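Local structure of beta-N-acetylhexosaminidase (Bacteroides fragilis, 4PYS) at residues 140-145 against 435-440. The protein probably removes terminal beta-linked N-acetylhexosamine residues from glycans by hydrolysis, as a glycosyl hydrolase of family 20 with a TIM-barrel catalytic domain. Sequence-based numbering, arbitrary orientation.
Sequences GRQYQK and LWTDDG
R141 and D438 meet where the first and last strands of the TIM barrel, 132-138 and 428-435, run out side by side into the loops 140-145 and 435-440. The arginine chain, extended from CG to NE, reaches across D438 obliquely, with the guanidinium and carboxylate planes 27° apart. D438 OD1 stands over one guanidinium face, 3.4 Å from R141 NH2, so the salt bridge acts through charge, with no N-H aimed at the oxygen. The same NH2 lies 3.5 Å from CE3 of W436, whose indole plane is steeply inclined to the guanidinium, at 77°. R141 NH2 also forms a salt bridge with D138 OD2. Nearer the backbone, CB of R141 touches OG1 of T437. Q142 follows, its CG packed 3.5 Å from T437 CB. Two residues on, Q144 bends at chi2 (89°) and its amide end meets the threonine tip to tip, NE2 to CG2 3.9 Å. The polar atoms of this buried pair turn to the end of strand 132-138 and the residue after it: T437 OG1 and Q144 NE2 both hydrogen-bond to D138 O, and Q144 OE1 to S139 OG. No hydrogen bond crosses between the two loops; charge pairing and side-chain contact join them. D438 OD2 hydrogen-bonds a glycerol, probably from the crystallisation liquor, at the C-terminal end of the barrel strands, where TIM-barrel enzymes carry their active site, consistent with a sugar-binding pocket.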
loop_
_atom_site.group_PDB
_atom_site.type_symbol
_atom_site.label_atom_id
_atom_site.label_comp_id
_atom_site.label_asym_id
_atom_site.label_seq_id
_atom_site.Cartn_x
_atom_site.Cartn_y
_atom_site.Cartn_z
ATOM N N GLY A 140 -1.942 11.944 -6.090
ATOM C CA GLY A 140 -2.319 12.600 -7.335
ATOM C C GLY A 140 -3.081 13.889 -7.050
ATOM O O GLY A 140 -2.727 14.968 -7.541
ATOM N N ARG A 141 -4.130 13.785 -6.238
ATOM C CA ARG A 141 -4.963 14.956 -5.931
ATOM C C ARG A 141 -4.269 15.941 -5.001
ATOM O O ARG A 141 -4.561 17.148 -5.013
ATOM C CB ARG A 141 -6.263 14.509 -5.266
ATOM C CG ARG A 141 -7.140 13.668 -6.165
ATOM C CD ARG A 141 -8.503 13.416 -5.546
ATOM N NE ARG A 141 -9.415 12.820 -6.517
ATOM C CZ ARG A 141 -9.381 11.543 -6.882
ATOM N NH1 ARG A 141 -10.247 11.085 -7.777
ATOM N NH2 ARG A 141 -8.474 10.725 -6.358
ATOM N N GLN A 142 -3.378 15.410 -4.177
ATOM C CA GLN A 142 -2.643 16.206 -3.204
ATOM C C GLN A 142 -1.173 15.823 -3.287
ATOM O O GLN A 142 -0.843 14.675 -3.558
ATOM C CB GLN A 142 -3.158 15.919 -1.789
ATOM C CG GLN A 142 -4.560 16.466 -1.504
ATOM C CD GLN A 142 -4.616 17.977 -1.517
ATOM O OE1 GLN A 142 -3.667 18.646 -1.097
ATOM N NE2 GLN A 142 -5.725 18.533 -2.004
ATOM N N TYR A 143 -0.290 16.790 -3.071
ATOM C CA TYR A 143 1.137 16.502 -2.954
ATOM C C TYR A 143 1.504 16.384 -1.480
ATOM O O TYR A 143 1.151 17.258 -0.686
ATOM C CB TYR A 143 1.955 17.627 -3.626
ATOM C CG TYR A 143 3.438 17.564 -3.322
ATOM C CD1 TYR A 143 4.282 16.693 -4.017
ATOM C CD2 TYR A 143 3.992 18.363 -2.329
ATOM C CE1 TYR A 143 5.641 16.629 -3.725
ATOM C CE2 TYR A 143 5.336 18.307 -2.031
ATOM C CZ TYR A 143 6.158 17.441 -2.728
ATOM O OH TYR A 143 7.501 17.393 -2.416
ATOM N N GLN A 144 2.176 15.294 -1.110
ATOM C CA GLN A 144 2.748 15.178 0.228
ATOM C C GLN A 144 4.261 15.235 0.124
ATOM O O GLN A 144 4.847 14.630 -0.788
ATOM C CB GLN A 144 2.330 13.862 0.889
ATOM C CG GLN A 144 0.820 13.685 1.014
ATOM C CD GLN A 144 0.224 13.022 -0.195
ATOM O OE1 GLN A 144 0.941 12.435 -1.006
ATOM N NE2 GLN A 144 -1.097 13.089 -0.319
ATOM N N LYS A 145 4.908 15.927 1.057
ATOM C CA LYS A 145 6.369 15.996 1.006
ATOM C C LYS A 145 7.017 14.633 1.188
ATOM O O LYS A 145 6.392 13.695 1.690
ATOM C CB LYS A 145 6.952 17.036 1.967
ATOM C CG LYS A 145 6.303 17.155 3.313
ATOM C CD LYS A 145 6.652 18.525 3.890
ATOM C CE LYS A 145 5.887 18.820 5.166
ATOM N NZ LYS A 145 6.498 18.167 6.355
ATOM N N LEU A 435 -6.109 5.557 1.306
ATOM C CA LEU A 435 -6.424 6.900 1.761
ATOM C C LEU A 435 -6.461 7.809 0.541
ATOM O O LEU A 435 -5.416 8.283 0.079
ATOM C CB LEU A 435 -5.368 7.375 2.768
ATOM C CG LEU A 435 -5.649 8.658 3.578
ATOM C CD1 LEU A 435 -5.601 9.949 2.762
ATOM C CD2 LEU A 435 -6.992 8.556 4.292
ATOM N N TRP A 436 -7.661 8.040 0.010
ATOM C CA TRP A 436 -7.848 8.943 -1.120
ATOM C C TRP A 436 -7.921 10.362 -0.589
ATOM O O TRP A 436 -8.496 10.604 0.466
ATOM C CB TRP A 436 -9.148 8.613 -1.862
ATOM C CG TRP A 436 -9.115 7.259 -2.483
ATOM C CD1 TRP A 436 -9.578 6.091 -1.944
ATOM C CD2 TRP A 436 -8.566 6.921 -3.764
ATOM N NE1 TRP A 436 -9.353 5.046 -2.817
ATOM C CE2 TRP A 436 -8.732 5.531 -3.939
ATOM C CE3 TRP A 436 -7.951 7.661 -4.778
ATOM C CZ2 TRP A 436 -8.302 4.865 -5.090
ATOM C CZ3 TRP A 436 -7.529 6.998 -5.925
ATOM C CH2 TRP A 436 -7.705 5.612 -6.067
ATOM N N THR A 437 -7.345 11.307 -1.318
ATOM C CA THR A 437 -7.285 12.682 -0.819
ATOM C C THR A 437 -8.293 13.642 -1.462
ATOM O O THR A 437 -8.093 14.864 -1.459
ATOM C CB THR A 437 -5.827 13.233 -0.841
ATOM O OG1 THR A 437 -5.258 13.077 -2.153
ATOM C CG2 THR A 437 -4.965 12.464 0.158
ATOM N N ASP A 438 -9.393 13.090 -1.981
ATOM C CA ASP A 438 -10.514 13.898 -2.484
ATOM C C ASP A 438 -10.956 14.934 -1.450
ATOM O O ASP A 438 -10.905 14.670 -0.237
ATOM C CB ASP A 438 -11.747 13.023 -2.766
ATOM C CG ASP A 438 -11.460 11.863 -3.689
ATOM O OD1 ASP A 438 -10.370 11.257 -3.578
ATOM O OD2 ASP A 438 -12.345 11.545 -4.519
ATOM N N ASP A 439 -11.418 16.078 -1.936
ATOM C CA ASP A 439 -11.985 17.142 -1.096
ATOM C C ASP A 439 -10.940 17.892 -0.267
ATOM O O ASP A 439 -11.270 18.470 0.767
ATOM C CB ASP A 439 -13.114 16.616 -0.188
ATOM C CG ASP A 439 -14.454 16.551 -0.892
ATOM O OD1 ASP A 439 -14.707 17.393 -1.775
ATOM O OD2 ASP A 439 -15.263 15.666 -0.541
ATOM N N GLY A 440 -9.689 17.883 -0.718
ATOM C CA GLY A 440 -8.665 18.708 -0.096
ATOM C C GLY A 440 -8.117 18.189 1.223
ATOM O O GLY A 440 -7.924 18.965 2.160
#